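Local coordinates for protein ArsC family reductase (Pseudomonas aeruginosa, PDB 1RW1) that probably acts as a glutathione-dependent thiol reductase of the ArsC family, built on a thioredoxin fold, at residues T61-L65 with Q85-I89. Sequence-based numbering, arbitrary orientation.
Sequences TFRKL and QPSMI
Met-88, a selenomethionine here, packs against Thr-61, Phe-62 and Leu-65 in the helical part of this ArsC-type thioredoxin fold. The contact joins the short helix 60-63 to the 3-10 turn that follows helix 75-84, on the way to strand 93-95.

The apolar part centres on the selenium. Its contacts are those of one of two modelled Met-88 conformers. Met-88 SE lies 3.6 Å from Phe-62 CA and approaches the Phe-62 ring at its edge, near the ring plane. This is a Met-aromatic contact, with SE 75° off the ring normal. Leu-65 meets Met-88 tip to tip, Leu-65 CD1 standing 3.7 Å from Met-88 SE. In Thr-61, chi1 of -58° sets OG1 beside the backbone N and leaves CG2 anti to it. The CG2 methyl faces Met-88 CG. Met-88 is buried; Leu-81 of helix 75-84 and Leu-55 also touch it. The straight Gln-85 chain runs alongside Leu-65, the two pointing opposite ways, with Gln-85 NE2 in van der Waals contact with Leu-65 CD2 at 3.7 Å.

The polar part runs along the more open side. Thr-61 OG1 and Ser-87 OG share a hydrogen bond of 2.7 Å.

Two waters bridge the segments. One donates to Ser-87 O and weakly accepts from Thr-61 N. The other donates to Thr-61 O at 2.8 Å and to Gln-85 OE1 at 3.1 Å.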
# COMPACT_ATOMS: atom_id res chain seq x y z
N THR A 61 9.06 -6.57 8.40
CA THR A 61 8.69 -7.84 7.80
C THR A 61 9.67 -8.22 6.69
O THR A 61 10.13 -9.38 6.61
CB THR A 61 7.26 -7.77 7.31
OG1 THR A 61 6.45 -7.45 8.45
CG2 THR A 61 6.79 -9.11 6.80
N PHE A 62 10.00 -7.27 5.85
CA PHE A 62 11.02 -7.54 4.84
C PHE A 62 12.37 -7.83 5.45
O PHE A 62 13.07 -8.76 5.01
CB PHE A 62 11.10 -6.38 3.84
CG PHE A 62 12.03 -6.65 2.68
CD1 PHE A 62 13.38 -6.35 2.79
CD2 PHE A 62 11.57 -7.24 1.51
CE1 PHE A 62 14.24 -6.61 1.76
CE2 PHE A 62 12.45 -7.53 0.48
CZ PHE A 62 13.78 -7.21 0.60
N ARG A 63 12.76 -7.08 6.47
CA ARG A 63 14.08 -7.27 7.09
C ARG A 63 14.28 -8.70 7.49
O ARG A 63 15.40 -9.22 7.41
CB ARG A 63 14.32 -6.34 8.31
CG ARG A 63 14.63 -4.85 7.98
CD ARG A 63 14.74 -3.86 9.21
NE ARG A 63 13.66 -2.87 9.19
CZ ARG A 63 12.95 -2.49 10.25
NH1 ARG A 63 13.22 -3.02 11.44
NH2 ARG A 63 11.98 -1.58 10.14
N LYS A 64 13.20 -9.33 7.94
CA LYS A 64 13.26 -10.69 8.49
C LYS A 64 13.35 -11.80 7.44
O LYS A 64 13.58 -12.93 7.79
CB LYS A 64 12.03 -10.95 9.39
CG LYS A 64 12.07 -10.32 10.77
CD LYS A 64 10.90 -10.77 11.65
CE LYS A 64 10.97 -10.12 13.04
NZ LYS A 64 9.72 -9.41 13.41
N LEU A 65 13.14 -11.51 6.16
CA LEU A 65 13.18 -12.56 5.14
C LEU A 65 14.54 -13.24 5.07
O LEU A 65 15.54 -12.66 5.48
CB LEU A 65 12.86 -11.98 3.77
CG LEU A 65 11.43 -11.48 3.56
CD1 LEU A 65 11.31 -10.77 2.25
CD2 LEU A 65 10.40 -12.59 3.66
N GLN A 85 2.55 -12.17 2.17
CA GLN A 85 2.74 -11.39 3.40
C GLN A 85 2.39 -9.92 3.15
O GLN A 85 3.28 -9.09 2.98
CB GLN A 85 4.18 -11.52 3.92
CG GLN A 85 4.48 -12.89 4.47
CD GLN A 85 5.89 -12.96 4.97
OE1 GLN A 85 6.16 -12.59 6.14
NE2 GLN A 85 6.80 -13.37 4.13
N PRO A 86 1.10 -9.59 3.19
CA PRO A 86 0.68 -8.21 2.97
C PRO A 86 1.26 -7.18 3.92
O PRO A 86 1.20 -5.99 3.60
CB PRO A 86 -0.84 -8.28 3.09
CG PRO A 86 -1.16 -9.69 2.69
CD PRO A 86 -0.05 -10.52 3.22
N SER A 87 1.78 -7.58 5.07
CA SER A 87 2.49 -6.66 5.95
C SER A 87 3.60 -5.91 5.25
O SER A 87 3.94 -4.81 5.70
CB SER A 87 3.03 -7.42 7.16
OG SER A 87 3.92 -6.68 7.96
N MSE A 88 4.18 -6.49 4.20
CA MSE A 88 5.28 -5.90 3.44
C MSE A 88 4.85 -4.84 2.45
O MSE A 88 5.70 -4.25 1.80
CB MSE A 88 6.05 -6.99 2.69
CG MSE A 88 6.83 -7.83 3.67
SE MSE A 88 8.29 -8.79 2.91
CE MSE A 88 7.70 -8.46 1.10
N ILE A 89 3.55 -4.65 2.24
CA ILE A 89 3.08 -3.62 1.31
C ILE A 89 3.15 -2.25 1.99
O ILE A 89 2.68 -2.09 3.11
CB ILE A 89 1.64 -3.91 0.86
CG1 ILE A 89 1.53 -5.31 0.25
CG2 ILE A 89 1.17 -2.87 -0.13
CD1 ILE A 89 0.09 -5.80 0.15
O HOH W 1 8.93 -11.87 7.30
O HOH W 2 6.62 -4.42 7.30